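PDB 3VOV: glucokinase, which catalyses the ATP-dependent phosphorylation of hexoses, probably including glucose, as a zinc-binding sugar kinase of the ROK family. Local coordinates for residues R184-D189 / E202-F207; R216-A221 / E253-A258. All coordinates share one frame; numbering follows the deposited sequence.

Contact 1: residues R184-D189 / E202-F207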
ATOM      1  N   ARG B 184      16.344  -4.233 -13.257  1.00 19.06           N
ATOM      2  CA  ARG B 184      16.771  -5.186 -12.262  1.00 19.73           C
ATOM      3  C   ARG B 184      15.661  -5.567 -11.308  1.00 19.83           C
ATOM      4  O   ARG B 184      15.697  -6.625 -10.724  1.00 19.08           O
ATOM      5  CB  ARG B 184      17.967  -4.674 -11.462  1.00 19.32           C
ATOM      6  CG  ARG B 184      19.270  -4.651 -12.269  1.00 24.38           C
ATOM      7  CD  ARG B 184      20.416  -4.111 -11.438  1.00 27.24           C
ATOM      8  NE  ARG B 184      20.539  -4.897 -10.234  1.00 30.06           N
ATOM      9  CZ  ARG B 184      20.394  -4.422  -9.005  1.00 29.25           C
ATOM     10  NH1 ARG B 184      20.532  -5.243  -7.972  1.00 26.08           N
ATOM     11  NH2 ARG B 184      20.143  -3.148  -8.812  1.00 29.19           N
ATOM     12  N   ALA B 185      14.695  -4.680 -11.112  1.00 19.98           N
ATOM     13  CA  ALA B 185      13.528  -5.020 -10.281  1.00 18.32           C
ATOM     14  C   ALA B 185      12.658  -6.087 -10.976  1.00 19.16           C
ATOM     15  O   ALA B 185      12.205  -7.048 -10.358  1.00 17.64           O
ATOM     16  CB  ALA B 185      12.743  -3.777 -10.016  1.00 18.93           C
ATOM     17  N   LEU B 186      12.427  -5.917 -12.272  1.00 18.00           N
ATOM     18  CA  LEU B 186      11.682  -6.917 -13.035  1.00 18.89           C
ATOM     19  C   LEU B 186      12.363  -8.282 -12.993  1.00 18.96           C
ATOM     20  O   LEU B 186      11.717  -9.317 -12.776  1.00 18.43           O
ATOM     21  CB  LEU B 186      11.586  -6.476 -14.483  1.00 18.07           C
ATOM     22  CG  LEU B 186      10.789  -5.214 -14.833  1.00 22.29           C
ATOM     23  CD1 LEU B 186      11.014  -4.873 -16.323  1.00 21.75           C
ATOM     24  CD2 LEU B 186       9.283  -5.432 -14.569  1.00 22.04           C
ATOM     25  N   GLU B 187      13.677  -8.285 -13.207  1.00 18.97           N
ATOM     26  CA  GLU B 187      14.447  -9.523 -13.138  1.00 19.69           C
ATOM     27  C   GLU B 187      14.435 -10.129 -11.732  1.00 19.87           C
ATOM     28  O   GLU B 187      14.390 -11.369 -11.598  1.00 19.41           O
ATOM     29  CB  GLU B 187      15.885  -9.277 -13.575  1.00 19.41           C
ATOM     30  CG  GLU B 187      15.950  -8.803 -15.015  1.00 23.66           C
ATOM     31  CD  GLU B 187      17.372  -8.581 -15.524  1.00 28.02           C
ATOM     32  OE1 GLU B 187      18.306  -8.413 -14.708  1.00 31.65           O
ATOM     33  OE2 GLU B 187      17.523  -8.529 -16.745  1.00 30.28           O
ATOM     34  N   ARG B 188      14.492  -9.269 -10.699  1.00 18.54           N
ATOM     35  CA  ARG B 188      14.395  -9.733  -9.321  1.00 17.98           C
ATOM     36  C   ARG B 188      13.057 -10.469  -9.101  1.00 19.11           C
ATOM     37  O   ARG B 188      12.982 -11.621  -8.569  1.00 17.91           O
ATOM     38  CB  ARG B 188      14.525  -8.541  -8.354  1.00 17.10           C
ATOM     39  CG  ARG B 188      14.193  -8.897  -6.897  1.00 17.77           C
ATOM     40  CD  ARG B 188      13.666  -7.692  -6.021  1.00 15.69           C
ATOM     41  NE  ARG B 188      12.409  -7.142  -6.568  1.00 17.88           N
ATOM     42  CZ  ARG B 188      12.061  -5.835  -6.582  1.00 18.90           C
ATOM     43  NH1 ARG B 188      12.875  -4.870  -6.115  1.00 15.18           N
ATOM     44  NH2 ARG B 188      10.889  -5.481  -7.101  1.00 17.21           N
ATOM     45  N   ASP B 189      11.974  -9.825  -9.507  1.00 19.89           N
ATOM     46  CA  ASP B 189      10.661 -10.407  -9.193  1.00 19.45           C
ATOM     47  C   ASP B 189      10.364 -11.603 -10.130  1.00 20.27           C
ATOM     48  O   ASP B 189       9.655 -12.555  -9.730  1.00 19.29           O
ATOM     49  CB  ASP B 189       9.551  -9.367  -9.343  1.00 19.23           C
ATOM     50  CG  ASP B 189       9.604  -8.297  -8.262  1.00 19.10           C
ATOM     51  OD1 ASP B 189      10.074  -8.605  -7.137  1.00 19.32           O
ATOM     52  OD2 ASP B 189       9.195  -7.146  -8.526  1.00 20.84           O
ATOM     53  N   GLU B 202      13.976 -12.815 -21.370  1.00 30.01           N
ATOM     54  CA  GLU B 202      13.150 -14.001 -21.125  1.00 29.73           C
ATOM     55  C   GLU B 202      11.778 -13.541 -20.572  1.00 29.26           C
ATOM     56  O   GLU B 202      10.724 -14.015 -21.031  1.00 29.67           O
ATOM     57  CB  GLU B 202      13.916 -14.982 -20.206  1.00 30.04           C
ATOM     58  CG  GLU B 202      13.158 -16.152 -19.503  1.00 32.80           C
ATOM     59  CD  GLU B 202      12.748 -17.297 -20.409  1.00 39.08           C
ATOM     60  OE1 GLU B 202      12.987 -17.267 -21.647  1.00 42.01           O
ATOM     61  OE2 GLU B 202      12.159 -18.262 -19.878  1.00 42.96           O
ATOM     62  N   LEU B 203      11.777 -12.582 -19.644  1.00 27.83           N
ATOM     63  CA  LEU B 203      10.516 -12.034 -19.115  1.00 26.43           C
ATOM     64  C   LEU B 203       9.610 -11.494 -20.230  1.00 26.75           C
ATOM     65  O   LEU B 203       8.415 -11.808 -20.267  1.00 25.76           O
ATOM     66  CB  LEU B 203      10.755 -10.955 -18.027  1.00 26.70           C
ATOM     67  CG  LEU B 203       9.489 -10.275 -17.456  1.00 23.59           C
ATOM     68  CD1 LEU B 203       8.562 -11.286 -16.737  1.00 20.82           C
ATOM     69  CD2 LEU B 203       9.859  -9.066 -16.536  1.00 19.16           C
ATOM     70  N   PHE B 204      10.162 -10.711 -21.156  1.00 27.30           N
ATOM     71  CA  PHE B 204       9.332 -10.141 -22.218  1.00 28.21           C
ATOM     72  C   PHE B 204       8.850 -11.211 -23.256  1.00 29.98           C
ATOM     73  O   PHE B 204       7.777 -11.083 -23.839  1.00 29.11           O
ATOM     74  CB  PHE B 204      10.036  -8.973 -22.928  1.00 27.73           C
ATOM     75  CG  PHE B 204      10.252  -7.734 -22.066  1.00 29.29           C
ATOM     76  CD1 PHE B 204      11.221  -6.798 -22.424  1.00 28.47           C
ATOM     77  CD2 PHE B 204       9.463  -7.474 -20.923  1.00 30.11           C
ATOM     78  CE1 PHE B 204      11.443  -5.640 -21.640  1.00 27.67           C
ATOM     79  CE2 PHE B 204       9.678  -6.329 -20.143  1.00 29.99           C
ATOM     80  CZ  PHE B 204      10.666  -5.400 -20.512  1.00 28.23           C
ATOM     81  N   ARG B 205       9.646 -12.252 -23.481  1.00 31.16           N
ATOM     82  CA  ARG B 205       9.212 -13.386 -24.327  1.00 32.09           C
ATOM     83  C   ARG B 205       8.015 -14.082 -23.667  1.00 31.12           C
ATOM     84  O   ARG B 205       6.985 -14.302 -24.304  1.00 31.21           O
ATOM     85  CB  ARG B 205      10.378 -14.387 -24.517  1.00 33.20           C
ATOM     86  CG  ARG B 205       9.948 -15.798 -25.008  1.00 37.47           C
ATOM     87  CD  ARG B 205      11.078 -16.848 -25.011  1.00 40.16           C
ATOM     88  NE  ARG B 205      11.180 -17.565 -23.735  1.00 42.29           N
ATOM     89  CZ  ARG B 205      10.266 -18.403 -23.241  1.00 45.00           C
ATOM     90  NH1 ARG B 205       9.123 -18.651 -23.886  1.00 43.73           N
ATOM     91  NH2 ARG B 205      10.498 -19.004 -22.074  1.00 47.03           N
ATOM     92  N   LEU B 206       8.150 -14.398 -22.377  1.00 30.21           N
ATOM     93  CA  LEU B 206       7.058 -14.975 -21.604  1.00 29.88           C
ATOM     94  C   LEU B 206       5.786 -14.125 -21.655  1.00 29.84           C
ATOM     95  O   LEU B 206       4.669 -14.649 -21.821  1.00 29.79           O
ATOM     96  CB  LEU B 206       7.502 -15.209 -20.161  1.00 29.82           C
ATOM     97  CG  LEU B 206       8.440 -16.392 -19.883  1.00 29.48           C
ATOM     98  CD1 LEU B 206       9.089 -16.226 -18.541  1.00 25.46           C
ATOM     99  CD2 LEU B 206       7.665 -17.738 -19.999  1.00 28.30           C
ATOM    100  N   PHE B 207       5.963 -12.811 -21.526  1.00 29.81           N
ATOM    101  CA  PHE B 207       4.866 -11.857 -21.645  1.00 29.91           C
ATOM    102  C   PHE B 207       4.169 -11.952 -23.020  1.00 31.01           C
ATOM    103  O   PHE B 207       2.919 -12.110 -23.123  1.00 30.34           O
ATOM    104  CB  PHE B 207       5.370 -10.423 -21.384  1.00 28.96           C
ATOM    105  CG  PHE B 207       4.284  -9.364 -21.478  1.00 27.32           C
ATOM    106  CD1 PHE B 207       3.621  -8.927 -20.340  1.00 24.43           C
ATOM    107  CD2 PHE B 207       3.927  -8.814 -22.697  1.00 25.39           C
ATOM    108  CE1 PHE B 207       2.647  -7.941 -20.400  1.00 24.46           C
ATOM    109  CE2 PHE B 207       2.927  -7.839 -22.778  1.00 26.15           C
ATOM    110  CZ  PHE B 207       2.277  -7.406 -21.604  1.00 24.43           C
TER

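Contact 2: residues R216-A221 / E253-A258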
ATOM      1  N   ARG B 216       1.234 -10.343 -15.296  1.00 20.42           N
ATOM      2  CA  ARG B 216       0.943  -9.727 -14.025  1.00 20.70           C
ATOM      3  C   ARG B 216       2.055  -8.780 -13.591  1.00 21.14           C
ATOM      4  O   ARG B 216       1.826  -7.611 -13.244  1.00 20.79           O
ATOM      5  CB  ARG B 216       0.708 -10.800 -12.939  1.00 19.69           C
ATOM      6  CG  ARG B 216      -0.209 -10.293 -11.785  1.00 21.87           C
ATOM      7  CD  ARG B 216      -0.222 -11.260 -10.552  1.00 19.06           C
ATOM      8  NE  ARG B 216      -1.104 -10.788  -9.473  1.00 19.37           N
ATOM      9  CZ  ARG B 216      -2.391 -11.131  -9.340  1.00 24.05           C
ATOM     10  NH1 ARG B 216      -2.991 -11.945 -10.228  1.00 19.58           N
ATOM     11  NH2 ARG B 216      -3.088 -10.658  -8.319  1.00 22.00           N
ATOM     12  N   LEU B 217       3.267  -9.313 -13.619  1.00 21.14           N
ATOM     13  CA  LEU B 217       4.472  -8.655 -13.120  1.00 21.56           C
ATOM     14  C   LEU B 217       4.848  -7.466 -14.000  1.00 20.94           C
ATOM     15  O   LEU B 217       5.171  -6.378 -13.500  1.00 19.73           O
ATOM     16  CB  LEU B 217       5.592  -9.730 -13.143  1.00 22.68           C
ATOM     17  CG  LEU B 217       6.941  -9.518 -12.523  1.00 24.72           C
ATOM     18  CD1 LEU B 217       7.584 -10.896 -12.412  1.00 24.07           C
ATOM     19  CD2 LEU B 217       7.744  -8.591 -13.414  1.00 22.72           C
ATOM     20  N   VAL B 218       4.828  -7.676 -15.314  1.00 20.81           N
ATOM     21  CA  VAL B 218       5.185  -6.591 -16.262  1.00 20.44           C
ATOM     22  C   VAL B 218       4.189  -5.416 -16.199  1.00 21.28           C
ATOM     23  O   VAL B 218       4.577  -4.230 -16.150  1.00 21.26           O
ATOM     24  CB  VAL B 218       5.319  -7.107 -17.701  1.00 20.73           C
ATOM     25  CG1 VAL B 218       5.473  -5.964 -18.683  1.00 19.13           C
ATOM     26  CG2 VAL B 218       6.517  -8.022 -17.842  1.00 19.69           C
ATOM     27  N   LEU B 219       2.898  -5.745 -16.219  1.00 20.25           N
ATOM     28  CA  LEU B 219       1.874  -4.708 -16.169  1.00 19.14           C
ATOM     29  C   LEU B 219       1.881  -3.918 -14.869  1.00 18.22           C
ATOM     30  O   LEU B 219       1.582  -2.733 -14.885  1.00 18.39           O
ATOM     31  CB  LEU B 219       0.467  -5.306 -16.414  1.00 18.82           C
ATOM     32  CG  LEU B 219       0.226  -5.905 -17.793  1.00 20.27           C
ATOM     33  CD1 LEU B 219      -1.189  -6.543 -17.864  1.00 22.32           C
ATOM     34  CD2 LEU B 219       0.425  -4.911 -18.900  1.00 22.66           C
ATOM     35  N   GLN B 220       2.143  -4.580 -13.746  1.00 18.24           N
ATOM     36  CA  GLN B 220       2.233  -3.893 -12.470  1.00 19.08           C
ATOM     37  C   GLN B 220       3.385  -2.874 -12.485  1.00 18.55           C
ATOM     38  O   GLN B 220       3.234  -1.752 -12.001  1.00 17.01           O
ATOM     39  CB  GLN B 220       2.389  -4.878 -11.303  1.00 19.41           C
ATOM     40  CG  GLN B 220       2.867  -4.194 -10.012  1.00 20.22           C
ATOM     41  CD  GLN B 220       2.861  -5.120  -8.794  1.00 21.32           C
ATOM     42  OE1 GLN B 220       3.887  -5.304  -8.115  1.00 23.39           O
ATOM     43  NE2 GLN B 220       1.712  -5.698  -8.511  1.00 18.54           N
ATOM     44  N   ALA B 221       4.519  -3.276 -13.058  1.00 17.51           N
ATOM     45  CA  ALA B 221       5.688  -2.378 -13.178  1.00 17.35           C
ATOM     46  C   ALA B 221       5.369  -1.219 -14.097  1.00 17.08           C
ATOM     47  O   ALA B 221       5.706  -0.064 -13.811  1.00 17.93           O
ATOM     48  CB  ALA B 221       6.897  -3.164 -13.727  1.00 15.82           C
ATOM     49  N   GLU B 253       4.363  -4.021 -26.441  1.00 35.28           N
ATOM     50  CA  GLU B 253       3.403  -2.912 -26.576  1.00 35.58           C
ATOM     51  C   GLU B 253       2.335  -2.816 -25.468  1.00 33.58           C
ATOM     52  O   GLU B 253       1.865  -1.696 -25.137  1.00 33.67           O
ATOM     53  CB  GLU B 253       2.713  -2.932 -27.934  1.00 37.97           C
ATOM     54  CG  GLU B 253       2.286  -1.517 -28.359  1.00 43.10           C
ATOM     55  CD  GLU B 253       3.468  -0.559 -28.519  1.00 51.45           C
ATOM     56  OE1 GLU B 253       4.516  -0.979 -29.108  1.00 53.72           O
ATOM     57  OE2 GLU B 253       3.335   0.626 -28.083  1.00 53.34           O
ATOM     58  N   GLY B 254       1.934  -3.960 -24.924  1.00 30.12           N
ATOM     59  CA  GLY B 254       1.072  -3.963 -23.729  1.00 28.10           C
ATOM     60  C   GLY B 254       1.671  -3.167 -22.571  1.00 27.02           C
ATOM     61  O   GLY B 254       0.929  -2.633 -21.726  1.00 25.96           O
ATOM     62  N   TYR B 255       3.012  -3.071 -22.520  1.00 25.39           N
ATOM     63  CA  TYR B 255       3.673  -2.365 -21.404  1.00 24.61           C
ATOM     64  C   TYR B 255       3.387  -0.885 -21.535  1.00 23.89           C
ATOM     65  O   TYR B 255       2.926  -0.250 -20.624  1.00 22.61           O
ATOM     66  CB  TYR B 255       5.185  -2.630 -21.401  1.00 23.86           C
ATOM     67  CG  TYR B 255       6.010  -1.770 -20.438  1.00 23.05           C
ATOM     68  CD1 TYR B 255       6.276  -2.210 -19.122  1.00 21.70           C
ATOM     69  CD2 TYR B 255       6.591  -0.564 -20.861  1.00 20.28           C
ATOM     70  CE1 TYR B 255       7.060  -1.439 -18.263  1.00 22.31           C
ATOM     71  CE2 TYR B 255       7.377   0.217 -19.983  1.00 22.57           C
ATOM     72  CZ  TYR B 255       7.613  -0.242 -18.702  1.00 20.75           C
ATOM     73  OH  TYR B 255       8.352   0.538 -17.849  1.00 21.92           O
ATOM     74  N   TRP B 256       3.612  -0.361 -22.727  1.00 24.43           N
ATOM     75  CA  TRP B 256       3.406   1.049 -22.994  1.00 24.77           C
ATOM     76  C   TRP B 256       1.945   1.446 -22.820  1.00 24.67           C
ATOM     77  O   TRP B 256       1.645   2.492 -22.211  1.00 22.86           O
ATOM     78  CB  TRP B 256       3.956   1.423 -24.369  1.00 25.50           C
ATOM     79  CG  TRP B 256       4.346   2.852 -24.413  1.00 29.58           C
ATOM     80  CD1 TRP B 256       3.506   3.930 -24.631  1.00 31.77           C
ATOM     81  CD2 TRP B 256       5.653   3.410 -24.157  1.00 30.93           C
ATOM     82  NE1 TRP B 256       4.229   5.106 -24.559  1.00 33.95           N
ATOM     83  CE2 TRP B 256       5.536   4.817 -24.253  1.00 31.31           C
ATOM     84  CE3 TRP B 256       6.920   2.854 -23.908  1.00 31.64           C
ATOM     85  CZ2 TRP B 256       6.629   5.673 -24.084  1.00 31.56           C
ATOM     86  CZ3 TRP B 256       8.013   3.718 -23.751  1.00 26.63           C
ATOM     87  CH2 TRP B 256       7.853   5.097 -23.832  1.00 29.52           C
ATOM     88  N   GLU B 257       1.024   0.589 -23.270  1.00 23.81           N
ATOM     89  CA  GLU B 257      -0.402   0.877 -23.108  1.00 24.96           C
ATOM     90  C   GLU B 257      -0.817   0.976 -21.628  1.00 23.19           C
ATOM     91  O   GLU B 257      -1.555   1.887 -21.239  1.00 23.53           O
ATOM     92  CB  GLU B 257      -1.278  -0.178 -23.828  1.00 26.05           C
ATOM     93  CG  GLU B 257      -0.940  -0.329 -25.333  1.00 31.87           C
ATOM     94  CD  GLU B 257      -1.516  -1.619 -26.022  1.00 38.86           C
ATOM     95  OE1 GLU B 257      -1.879  -2.635 -25.357  1.00 40.47           O
ATOM     96  OE2 GLU B 257      -1.571  -1.599 -27.280  1.00 43.99           O
ATOM     97  N   ALA B 258      -0.355   0.019 -20.819  1.00 20.85           N
ATOM     98  CA  ALA B 258      -0.705  -0.047 -19.408  1.00 19.00           C
ATOM     99  C   ALA B 258      -0.095   1.135 -18.685  1.00 17.71           C
ATOM    100  O   ALA B 258      -0.708   1.706 -17.834  1.00 16.86           O
ATOM    101  CB  ALA B 258      -0.237  -1.350 -18.803  1.00 18.35           C
TER

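Contact 1: residues R184-D189 / E202-F207
Leu186 and Leu203 bring together two helical segments, 184-189 and 202-207, each with its own i to i+4 backbone bonds, such as Phe207 N to Leu203 O, and the helices meet through side chains alone. The two leucines cross at about a right angle. Leu203 sends out one branch: its CD2 lies 3.7 Å from Leu186 CB, against the base of the partner side chain, and rather farther from Leu186 CD2. Leu203 CG anti to the backbone N (chi1 177°) and the turn at chi2 (62°) together bring that methyl to Leu186. The CD1 branch of Leu186 comes to 4.2 Å from Phe204 CZ, obliquely to the ring. Both leucines also pack on helix 212-236, Leu186 on Leu217 and Ala221, Leu203 on Val218, so three helices share this apolar layer. Two arginine-carboxylate pairs lie within the segments. Arg188 grips Asp189 side-on: NE meets OD1 from above the carboxylate plane, and NH2 meets OD2 at 2.8 Å, syn but 33° out of plane. Arg205 holds Glu202 with two nitrogens likewise. Tyr192 of the second subunit makes a cation-pi contact with Arg188. Between the two segments, with neither hydrogen bond nor salt bridge joining them, the joint rests on van der Waals packing of aliphatic carbons and a ring.

Contact 2: residues R216-A221 / E253-A258
Apolar packing joins Leu219 to Ala258 and Val218 to Tyr255. Leu219 does its touching with a single methyl, CD2, which stands 3.6 Å from Ala258 CB; CG sits beside the backbone N (chi1 -65°), and from there the branch extends to the other helix. Val218 uses CG1, which meets the edge of the Tyr255 ring near its plane, 3.9 Å from CD1. The two side chains cross at about a right angle. Tyr255 also packs on Ala222 and Val225 of helix 212-236 and on Ala248 of helix 246-249.

The arrangement is a helix-helix packing in the ROK kinase fold, of the actin-like ATPase clan: the short axes run in roughly the same direction, crossing at -39° and approaching to 8.9 Å. Leu219 and Tyr255 are nearest in the backbone, CA to CA 6.0 Å.

Side chain against backbone is the second kind of contact. Leu219 CD2 also lies 3.7 Å from Gly254 O, a carbonyl already bonded to Ala258 N within its helix, so one methyl rests on both residues of a single turn. Arg216 takes no part and instead forms a salt bridge with Glu174 of the second subunit.

In the fold
Going from the N terminus, helix 183-194 leads through a short connection into helix 200-208, and contact 1 closes that hairpin-like loop across 12 residues. Helix 212-236 follows directly; the chain then passes through strand 240-244 and helix 246-249 before helix 253-265 returns to close contact 2, a loop of 31 residues. The two loops are in series, neither nested nor crossing, yet their centres lie about 11 Å apart and they touch. Leu186 CD2 packs on Ala221 CB, and Phe207 CD1 on Val218 CB, so helix 212-236 links the early helical pair to helix 253-265. Residues of both contacts also meet the second subunit.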